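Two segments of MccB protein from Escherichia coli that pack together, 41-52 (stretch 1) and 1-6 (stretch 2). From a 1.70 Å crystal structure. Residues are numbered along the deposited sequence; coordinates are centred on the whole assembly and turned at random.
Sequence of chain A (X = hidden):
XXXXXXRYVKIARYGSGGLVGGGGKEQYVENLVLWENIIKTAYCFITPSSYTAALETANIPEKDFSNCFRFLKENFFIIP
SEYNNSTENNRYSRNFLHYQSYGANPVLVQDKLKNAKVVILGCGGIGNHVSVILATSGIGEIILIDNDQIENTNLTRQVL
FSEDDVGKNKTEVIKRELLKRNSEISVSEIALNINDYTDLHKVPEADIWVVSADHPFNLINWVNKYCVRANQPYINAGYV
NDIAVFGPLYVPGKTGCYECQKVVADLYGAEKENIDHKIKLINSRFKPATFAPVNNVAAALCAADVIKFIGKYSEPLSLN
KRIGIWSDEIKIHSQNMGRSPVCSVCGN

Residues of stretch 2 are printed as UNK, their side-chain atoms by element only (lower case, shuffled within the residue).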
ATOM      1  N   THR A  41      -8.851 -11.379 -32.190  1.00 14.29           N
ATOM      2  CA  THR A  41      -7.746 -10.442 -32.181  1.00 14.72           C
ATOM      3  C   THR A  41      -6.740 -10.821 -31.081  1.00 14.15           C
ATOM      4  O   THR A  41      -5.534 -10.912 -31.327  1.00 14.24           O
ATOM      5  CB  THR A  41      -8.237  -8.994 -32.043  1.00 15.61           C
ATOM      6  OG1 THR A  41      -9.110  -8.731 -33.146  1.00 16.76           O
ATOM      7  CG2 THR A  41      -7.131  -7.957 -32.024  1.00 14.68           C
ATOM      8  N   ALA A  42      -7.238 -11.048 -29.873  1.00 12.20           N
ATOM      9  CA  ALA A  42      -6.442 -11.391 -28.714  1.00 13.09           C
ATOM     10  C   ALA A  42      -5.560 -12.603 -29.024  1.00 14.15           C
ATOM     11  O   ALA A  42      -4.322 -12.623 -28.728  1.00 13.27           O
ATOM     12  CB  ALA A  42      -7.343 -11.670 -27.548  1.00 12.34           C
ATOM     13  N   TYR A  43      -6.179 -13.585 -29.675  1.00 14.47           N
ATOM     14  CA  TYR A  43      -5.545 -14.852 -29.955  1.00 16.63           C
ATOM     15  C   TYR A  43      -4.312 -14.681 -30.851  1.00 16.05           C
ATOM     16  O   TYR A  43      -3.340 -15.444 -30.700  1.00 15.61           O
ATOM     17  CB  TYR A  43      -6.578 -15.794 -30.559  1.00 17.45           C
ATOM     18  CG  TYR A  43      -6.086 -17.187 -30.869  1.00 17.68           C
ATOM     19  CD1 TYR A  43      -6.048 -18.158 -29.879  1.00 18.51           C
ATOM     20  CD2 TYR A  43      -5.741 -17.544 -32.156  1.00 18.81           C
ATOM     21  CE1 TYR A  43      -5.688 -19.465 -30.163  1.00 20.43           C
ATOM     22  CE2 TYR A  43      -5.365 -18.850 -32.454  1.00 20.26           C
ATOM     23  CZ  TYR A  43      -5.329 -19.806 -31.453  1.00 20.58           C
ATOM     24  OH  TYR A  43      -4.955 -21.095 -31.731  1.00 23.09           O
ATOM     25  N   CYS A  44      -4.322 -13.669 -31.737  1.00 16.64           N
ATOM     26  CA  CYS A  44      -3.181 -13.396 -32.596  1.00 16.01           C
ATOM     27  C   CYS A  44      -1.929 -13.031 -31.805  1.00 16.55           C
ATOM     28  O   CYS A  44      -0.837 -13.075 -32.358  1.00 16.02           O
ATOM     29  CB  CYS A  44      -3.460 -12.239 -33.541  1.00 18.56           C
ATOM     30  SG  CYS A  44      -4.768 -12.640 -34.721  1.00 22.44           S
ATOM     31  N   PHE A  45      -2.085 -12.583 -30.560  1.00 14.84           N
ATOM     32  CA  PHE A  45      -0.951 -12.061 -29.807  1.00 14.63           C
ATOM     33  C   PHE A  45      -0.521 -13.004 -28.677  1.00 14.98           C
ATOM     34  O   PHE A  45       0.151 -12.547 -27.793  1.00 13.92           O
ATOM     35  CB  PHE A  45      -1.291 -10.657 -29.275  1.00 14.68           C
ATOM     36  CG  PHE A  45      -1.522  -9.647 -30.361  1.00 14.71           C
ATOM     37  CD1 PHE A  45      -0.455  -9.006 -30.974  1.00 14.61           C
ATOM     38  CD2 PHE A  45      -2.797  -9.408 -30.845  1.00 14.61           C
ATOM     39  CE1 PHE A  45      -0.671  -8.125 -32.031  1.00 16.03           C
ATOM     40  CE2 PHE A  45      -3.008  -8.538 -31.898  1.00 16.17           C
ATOM     41  CZ  PHE A  45      -1.951  -7.871 -32.468  1.00 16.26           C
ATOM     42  N   ILE A  46      -0.878 -14.292 -28.725  1.00 14.64           N
ATOM     43  CA  ILE A  46      -0.398 -15.234 -27.721  1.00 16.46           C
ATOM     44  C   ILE A  46       1.140 -15.253 -27.746  1.00 16.56           C
ATOM     45  O   ILE A  46       1.825 -15.238 -26.663  1.00 15.71           O
ATOM     46  CB  ILE A  46      -1.011 -16.633 -27.930  1.00 17.52           C
ATOM     47  CG1 ILE A  46      -2.527 -16.646 -27.726  1.00 18.61           C
ATOM     48  CG2 ILE A  46      -0.343 -17.639 -27.003  1.00 17.13           C
ATOM     49  CD1 ILE A  46      -2.978 -15.984 -26.496  1.00 19.32           C
ATOM     50  N   THR A  47       1.696 -15.259 -28.975  1.00 16.07           N
ATOM     51  CA  THR A  47       3.129 -15.156 -29.220  1.00 15.71           C
ATOM     52  C   THR A  47       3.378 -13.732 -29.683  1.00 16.53           C
ATOM     53  O   THR A  47       2.474 -13.114 -30.242  1.00 16.37           O
ATOM     54  CB  THR A  47       3.655 -16.167 -30.265  1.00 17.25           C
ATOM     55  OG1 THR A  47       3.188 -15.869 -31.586  1.00 17.67           O
ATOM     56  CG2 THR A  47       3.261 -17.590 -29.939  1.00 19.01           C
ATOM     57  N   PRO A  48       4.589 -13.174 -29.467  1.00 16.66           N
ATOM     58  CA  PRO A  48       4.880 -11.781 -29.814  1.00 17.37           C
ATOM     59  C   PRO A  48       4.618 -11.554 -31.307  1.00 17.78           C
ATOM     60  O   PRO A  48       5.127 -12.277 -32.131  1.00 17.77           O
ATOM     61  CB  PRO A  48       6.384 -11.621 -29.532  1.00 18.19           C
ATOM     62  CG  PRO A  48       6.677 -12.699 -28.503  1.00 19.49           C
ATOM     63  CD  PRO A  48       5.751 -13.842 -28.854  1.00 18.57           C
ATOM     64  N   SER A  49       3.830 -10.541 -31.625  1.00 16.76           N
ATOM     65  CA  SER A  49       3.445 -10.304 -32.980  1.00 18.47           C
ATOM     66  C   SER A  49       3.253  -8.807 -33.225  1.00 17.31           C
ATOM     67  O   SER A  49       2.784  -8.072 -32.329  1.00 16.72           O
ATOM     68  CB  SER A  49       2.193 -11.061 -33.279  1.00 19.61           C
ATOM     69  OG  SER A  49       1.714 -10.689 -34.562  1.00 23.51           O
ATOM     70  N   SER A  50       3.583  -8.343 -34.441  1.00 17.93           N
ATOM     71  CA  SER A  50       3.242  -6.977 -34.865  1.00 18.93           C
ATOM     72  C   SER A  50       1.739  -6.892 -35.184  1.00 19.03           C
ATOM     73  O   SER A  50       1.080  -7.856 -35.396  1.00 19.15           O
ATOM     74  CB  SER A  50       4.049  -6.505 -36.054  1.00 18.75           C
ATOM     75  OG  SER A  50       3.869  -7.386 -37.156  1.00 21.59           O
ATOM     76  N   TYR A  51       1.231  -5.678 -35.198  1.00 20.00           N
ATOM     77  CA  TYR A  51      -0.103  -5.375 -35.708  1.00 19.57           C
ATOM     78  C   TYR A  51      -0.298  -5.965 -37.095  1.00 20.92           C
ATOM     79  O   TYR A  51      -1.274  -6.630 -37.343  1.00 18.46           O
ATOM     80  CB  TYR A  51      -0.242  -3.864 -35.813  1.00 19.31           C
ATOM     81  CG  TYR A  51      -1.592  -3.357 -36.228  1.00 21.35           C
ATOM     82  CD1 TYR A  51      -2.553  -3.064 -35.271  1.00 26.21           C
ATOM     83  CD2 TYR A  51      -1.876  -3.079 -37.549  1.00 22.90           C
ATOM     84  CE1 TYR A  51      -3.788  -2.541 -35.622  1.00 26.54           C
ATOM     85  CE2 TYR A  51      -3.098  -2.533 -37.918  1.00 24.27           C
ATOM     86  CZ  TYR A  51      -4.064  -2.285 -36.954  1.00 26.94           C
ATOM     87  OH  TYR A  51      -5.280  -1.767 -37.297  1.00 28.29           O
ATOM     88  N   THR A  52       0.660  -5.733 -38.002  1.00 23.34           N
ATOM     89  CA  THR A  52       0.480  -6.244 -39.408  1.00 24.90           C
ATOM     90  C   THR A  52       0.531  -7.780 -39.474  1.00 23.10           C
ATOM     91  O   THR A  52      -0.287  -8.378 -40.167  1.00 23.09           O
ATOM     92  CB  THR A  52       1.432  -5.586 -40.412  1.00 30.08           C
ATOM     93  OG1 THR A  52       2.720  -6.158 -40.168  1.00 32.20           O
ATOM     94  CG2 THR A  52       1.424  -4.080 -40.300  1.00 28.85           C
ATOM     95  N   UNK A   1       7.682  -2.930 -31.886  1.00 42.95           N
ATOM     96  CA  UNK A   1       6.338  -2.993 -32.447  1.00 32.68           C
ATOM     97  C   UNK A   1       5.737  -4.408 -32.359  1.00 26.31           C
ATOM     98  O   UNK A   1       4.711  -4.607 -32.938  1.00 22.22           O
ATOM     99  c   UNK A   1       6.345  -2.549 -33.908  1.00 32.09           C
ATOM    100  c   UNK A   1       8.601  -2.397 -37.016  1.00 47.58           C
ATOM    101  c   UNK A   1       7.110  -3.426 -34.879  1.00 34.14           C
ATOM    102  s   UNK A   1       6.893  -2.597 -36.498  1.00 54.42           S
ATOM    103  N   UNK A   2       6.351  -5.337 -31.611  1.00 20.02           N
ATOM    104  CA  UNK A   2       5.722  -6.602 -31.240  1.00 21.34           C
ATOM    105  C   UNK A   2       4.933  -6.385 -29.944  1.00 17.44           C
ATOM    106  O   UNK A   2       5.417  -5.730 -28.994  1.00 17.87           O
ATOM    107  o   UNK A   2       8.379  -8.979 -32.141  1.00 32.24           O
ATOM    108  c   UNK A   2       6.739  -7.731 -31.003  1.00 23.99           C
ATOM    109  o   UNK A   2       6.811  -8.082 -33.358  1.00 28.71           O
ATOM    110  c   UNK A   2       7.353  -8.315 -32.267  1.00 29.59           C
ATOM    111  N   UNK A   3       3.729  -6.967 -29.925  1.00 16.70           N
ATOM    112  CA  UNK A   3       2.829  -6.988 -28.795  1.00 15.65           C
ATOM    113  C   UNK A   3       2.589  -8.433 -28.358  1.00 14.87           C
ATOM    114  O   UNK A   3       2.692  -9.370 -29.187  1.00 14.09           O
ATOM    115  c   UNK A   3       1.595  -4.024 -28.191  1.00 18.73           C
ATOM    116  c   UNK A   3       1.500  -6.328 -29.161  1.00 16.09           C
ATOM    117  c   UNK A   3       1.809  -4.273 -30.549  1.00 19.70           C
ATOM    118  o   UNK A   3       1.957  -0.743 -29.712  1.00 27.01           O
ATOM    119  c   UNK A   3       1.682  -2.641 -28.323  1.00 21.17           C
ATOM    120  c   UNK A   3       1.877  -2.100 -29.575  1.00 21.44           C
ATOM    121  c   UNK A   3       1.626  -4.836 -29.304  1.00 18.05           C
ATOM    122  c   UNK A   3       1.920  -2.909 -30.691  1.00 21.16           C
ATOM    123  N   UNK A   4       2.203  -8.607 -27.083  1.00 13.52           N
ATOM    124  CA  UNK A   4       1.889  -9.908 -26.525  1.00 14.76           C
ATOM    125  C   UNK A   4       0.665  -9.776 -25.607  1.00 13.96           C
ATOM    126  O   UNK A   4       0.470  -8.739 -24.969  1.00 14.41           O
ATOM    127  c   UNK A   4       2.859 -11.982 -25.419  1.00 17.98           C
ATOM    128  c   UNK A   4       4.150 -12.730 -25.116  1.00 19.53           C
ATOM    129  c   UNK A   4       3.539  -9.714 -24.573  1.00 16.20           C
ATOM    130  c   UNK A   4       3.097 -10.518 -25.784  1.00 15.19           C
ATOM    131  N   UNK A   5      -0.156 -10.828 -25.588  1.00 14.12           N
ATOM    132  CA  UNK A   5      -1.295 -10.908 -24.683  1.00 14.77           C
ATOM    133  C   UNK A   5      -0.780 -11.181 -23.270  1.00 15.19           C
ATOM    134  O   UNK A   5      -0.018 -12.112 -23.055  1.00 14.25           O
ATOM    135  c   UNK A   5      -2.269 -11.999 -25.126  1.00 15.04           C
ATOM    136  c   UNK A   5      -4.481 -10.823 -24.828  1.00 16.42           C
ATOM    137  c   UNK A   5      -3.639 -12.012 -24.423  1.00 14.62           C
ATOM    138  c   UNK A   5      -4.406 -13.262 -24.749  1.00 14.85           C
ATOM    139  N   UNK A   6      -1.154 -10.316 -22.316  1.00 16.04           N
ATOM    140  CA  UNK A   6      -0.808 -10.551 -20.919  1.00 13.88           C
ATOM    141  C   UNK A   6      -1.405 -11.861 -20.403  1.00 14.48           C
ATOM    142  O   UNK A   6      -2.496 -12.280 -20.827  1.00 13.45           O
TER
HETATM  143  O   HOH W   1       2.977  -3.411 -34.536  1.00 22.46           O
HETATM  144  O   HOH W   2       5.584  -9.590 -35.901  1.00 28.52           O
HETATM  145  O   HOH W   3       0.824 -14.506 -24.168  1.00 21.54           O

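Position 1 carries four side-chain atoms in an unbranched line, two carbons, a sulfur and a terminal carbon, and the second carbon comes no closer to stretch 1 than 4.5 Å, at Ser-50 CB. A thioether inside a straight chain identifies Met-1, and that carbon is CG. The backbone does more: Met-1 O receives a CA-H...O contact from Ser-50 CA at 3.4 Å. Water 1 donates to Met-1 O (2.6 Å) and accepts from Tyr-51 N (2.9 Å), bridging the two stretches.

Position 2 has two carbons, the second bearing two oxygens: a short carboxylate. Its CB meets Pro-48 CB at 4.2 Å. Asparagine would have the same shape, but the element labels give two oxygens and no nitrogen, so this is Asp-2. Its OD1 lies 3.4 Å from Ser-50 N, but the angle is too poor for a hydrogen bond. Water 2 fills that role, donating to Asp-2 OD1 (3.2 Å) and accepting from Ser-50 N (2.8 Å).

Position 3 shows one carbon, then a ring of six carbons bearing one oxygen; its CB approaches Phe-45 CD1 at 3.8 Å. The oxygen sits on the ring atom farthest from the attachment point, so the residue is Tyr-3. Tyr-3 O lies at the edge of the Phe-45 ring, near its plane. The backbone pairs with Ser-49 in both directions: Tyr-3 N to Ser-49 O is 2.8 Å at 173°, and Ser-49 N to Tyr-3 O is 2.9 Å at 159°.

Position 4 has four carbons forked at the first, one arm two carbons long, and the end of that arm lies 4.2 Å from Pro-48 CD. Branching at CB with unequal arms gives Ile-4. Its CA points a hydrogen at Phe-45 O (3.4 Å).

Position 5 also has four carbons, but the fork comes at the second; its two terminal carbons come within 3.5 Å of Ile-46 CD1 and 4.0 Å of Ala-42 CB. This defines Leu-5, the two carbons being CD2 and CD1 respectively. Its CB points toward stretch 1, and Leu-5 N donates to Phe-45 O at 2.8 Å and 160°.

Position 6 has no side-chain atoms and makes no contact with stretch 1: Gly-6.

The contact therefore rests on backbone pairing reinforced by apolar packing. Two reciprocal bonds fix Tyr-3 opposite Ser-49 in antiparallel register, with both side chains on the same face of the sheet. The Leu-5 bond anchors the strand farther along, where Leu-5 packs against Ala-42, Phe-45 and Ile-46. Water 3, donating to Leu-5 O and Ile-46 O (2.8 Å each), joins two acceptors that could not bond directly. Together the stretches bury 540 Å².

Stretch 2, residues 1-6: MDYILG
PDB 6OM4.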